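Side-chain contact in transmembrane oligosaccharyl transferase, putative (Archaeoglobus fulgidus, PDB 3VGP), which belongs to the archaeal AglB family of membrane proteins, of which this is the C-terminal globular domain: residues A66-A71 and T145-V150. The protein carries 1 engineered substitution. Sequence-based numbering, arbitrary orientation.
Sequences AKFFTA and THFRLV
A66 O, on the helix that sends F68 against F147, is gripped twice by one residue: T70 OG1 binds it at 2.6 Å and T70 N at 3.0 Å, from opposite faces of the carbonyl plane. The hydroxyl thus donates to the backbone four residues earlier, and T70 is held through two atoms. Across the contact the meeting is purely apolar. F68 holds CG anti to its backbone N (chi1 175°), which sends the ring outward from the helix; F147 comes from the opposite direction. Their outer atoms meet, F68 CE1 lying 3.7 Å from F147 CZ, and F147 CE1 equally near F68 CZ. F147 approaches the F68 ring at its edge, while F69 CD1 also lies in that ring's plane. The planes stand at 80° with centroids 5.6 Å apart, an oblique aromatic pair. F68 also packs on A77 and V89; F147 touches E74, whose carboxylate accepts the backbone N-H groups of T145 and H146. Two phenylalanines thereby bridge helix 58-69 and outermost strand 147-153 beside helix 74-84, buried helix-to-sheet packing in the core of a mixed alpha/beta domain.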
loop_
_atom_site.group_PDB
_atom_site.type_symbol
_atom_site.label_atom_id
_atom_site.label_comp_id
_atom_site.label_asym_id
_atom_site.label_seq_id
_atom_site.Cartn_x
_atom_site.Cartn_y
_atom_site.Cartn_z
ATOM N N ALA A 66 -6.364 -0.540 3.144
ATOM C CA ALA A 66 -6.600 -1.430 4.274
ATOM C C ALA A 66 -7.213 -2.758 3.816
ATOM O O ALA A 66 -6.790 -3.828 4.252
ATOM C CB ALA A 66 -7.505 -0.746 5.300
ATOM N N LYS A 67 -8.206 -2.697 2.934
ATOM C CA LYS A 67 -8.835 -3.916 2.438
ATOM C C LYS A 67 -7.822 -4.751 1.663
ATOM O O LYS A 67 -7.823 -5.981 1.726
ATOM C CB LYS A 67 -10.015 -3.571 1.525
ATOM C CG LYS A 67 -11.215 -2.957 2.238
ATOM C CD LYS A 67 -11.941 -3.970 3.111
ATOM C CE LYS A 67 -13.229 -3.374 3.673
ATOM N NZ LYS A 67 -13.965 -4.328 4.553
ATOM N N PHE A 68 -6.957 -4.067 0.926
ATOM C CA PHE A 68 -5.936 -4.731 0.128
ATOM C C PHE A 68 -4.905 -5.413 1.020
ATOM O O PHE A 68 -4.628 -6.602 0.868
ATOM C CB PHE A 68 -5.243 -3.702 -0.773
ATOM C CG PHE A 68 -4.080 -4.252 -1.553
ATOM C CD1 PHE A 68 -4.256 -4.753 -2.836
ATOM C CD2 PHE A 68 -2.805 -4.264 -0.999
ATOM C CE1 PHE A 68 -3.179 -5.257 -3.555
ATOM C CE2 PHE A 68 -1.723 -4.768 -1.709
ATOM C CZ PHE A 68 -1.912 -5.265 -2.992
ATOM N N PHE A 69 -4.345 -4.657 1.960
ATOM C CA PHE A 69 -3.324 -5.198 2.845
ATOM C C PHE A 69 -3.814 -6.316 3.757
ATOM O O PHE A 69 -3.081 -7.277 3.995
ATOM C CB PHE A 69 -2.687 -4.076 3.679
ATOM C CG PHE A 69 -1.764 -3.175 2.884
ATOM C CD1 PHE A 69 -0.849 -3.719 1.975
ATOM C CD2 PHE A 69 -1.793 -1.793 3.057
ATOM C CE1 PHE A 69 0.022 -2.896 1.254
ATOM C CE2 PHE A 69 -0.928 -0.959 2.345
ATOM C CZ PHE A 69 -0.017 -1.510 1.441
ATOM N N THR A 70 -5.048 -6.212 4.243
ATOM C CA THR A 70 -5.591 -7.236 5.136
ATOM C C THR A 70 -6.215 -8.437 4.430
ATOM O O THR A 70 -6.667 -9.380 5.088
ATOM C CB THR A 70 -6.631 -6.631 6.115
ATOM O OG1 THR A 70 -7.696 -6.014 5.379
ATOM C CG2 THR A 70 -5.973 -5.589 6.996
ATOM N N ALA A 71 -6.239 -8.421 3.099
ATOM C CA ALA A 71 -6.804 -9.540 2.353
ATOM C C ALA A 71 -6.025 -10.813 2.663
ATOM O O ALA A 71 -4.805 -10.780 2.817
ATOM C CB ALA A 71 -6.761 -9.255 0.856
ATOM N N THR A 145 1.723 -14.231 -7.416
ATOM C CA THR A 145 1.836 -14.264 -8.872
ATOM C C THR A 145 1.549 -12.937 -9.570
ATOM O O THR A 145 1.968 -12.737 -10.707
ATOM C CB THR A 145 0.893 -15.326 -9.482
ATOM O OG1 THR A 145 -0.466 -14.898 -9.347
ATOM C CG2 THR A 145 1.066 -16.662 -8.768
ATOM N N HIS A 146 0.849 -12.032 -8.894
ATOM C CA HIS A 146 0.492 -10.754 -9.502
ATOM C C HIS A 146 1.282 -9.547 -9.013
ATOM O O HIS A 146 0.968 -8.415 -9.376
ATOM C CB HIS A 146 -1.000 -10.483 -9.297
ATOM C CG HIS A 146 -1.891 -11.533 -9.880
ATOM N ND1 HIS A 146 -1.998 -11.749 -11.237
ATOM C CD2 HIS A 146 -2.701 -12.443 -9.290
ATOM C CE1 HIS A 146 -2.835 -12.746 -11.459
ATOM N NE2 HIS A 146 -3.276 -13.185 -10.293
ATOM N N PHE A 147 2.309 -9.782 -8.204
ATOM C CA PHE A 147 3.110 -8.687 -7.670
ATOM C C PHE A 147 4.594 -8.998 -7.737
ATOM O O PHE A 147 5.019 -10.104 -7.412
ATOM C CB PHE A 147 2.703 -8.418 -6.218
ATOM C CG PHE A 147 1.248 -8.100 -6.057
ATOM C CD1 PHE A 147 0.783 -6.809 -6.253
ATOM C CD2 PHE A 147 0.332 -9.105 -5.763
ATOM C CE1 PHE A 147 -0.576 -6.518 -6.161
ATOM C CE2 PHE A 147 -1.025 -8.828 -5.670
ATOM C CZ PHE A 147 -1.484 -7.531 -5.870
ATOM N N ARG A 148 5.376 -8.011 -8.162
ATOM C CA ARG A 148 6.817 -8.166 -8.283
ATOM C C ARG A 148 7.573 -7.043 -7.566
ATOM O O ARG A 148 7.308 -5.864 -7.792
ATOM C CB ARG A 148 7.198 -8.173 -9.772
ATOM C CG ARG A 148 8.691 -8.192 -10.054
ATOM C CD ARG A 148 8.961 -8.148 -11.558
ATOM N NE ARG A 148 10.391 -8.237 -11.848
ATOM C CZ ARG A 148 10.913 -8.220 -13.071
ATOM N NH1 ARG A 148 10.126 -8.115 -14.134
ATOM N NH2 ARG A 148 12.227 -8.305 -13.227
ATOM N N LEU A 149 8.510 -7.406 -6.693
ATOM C CA LEU A 149 9.308 -6.398 -6.004
ATOM C C LEU A 149 10.246 -5.789 -7.044
ATOM O O LEU A 149 11.023 -6.509 -7.682
ATOM C CB LEU A 149 10.131 -7.033 -4.879
ATOM C CG LEU A 149 11.066 -6.086 -4.125
ATOM C CD1 LEU A 149 10.257 -5.022 -3.387
ATOM C CD2 LEU A 149 11.903 -6.889 -3.135
ATOM N N VAL A 150 10.173 -4.473 -7.224
ATOM C CA VAL A 150 11.013 -3.802 -8.211
ATOM C C VAL A 150 11.982 -2.757 -7.673
ATOM O O VAL A 150 12.927 -2.376 -8.368
ATOM C CB VAL A 150 10.162 -3.130 -9.315
ATOM C CG1 VAL A 150 9.429 -4.188 -10.118
ATOM C CG2 VAL A 150 9.178 -2.146 -8.699
#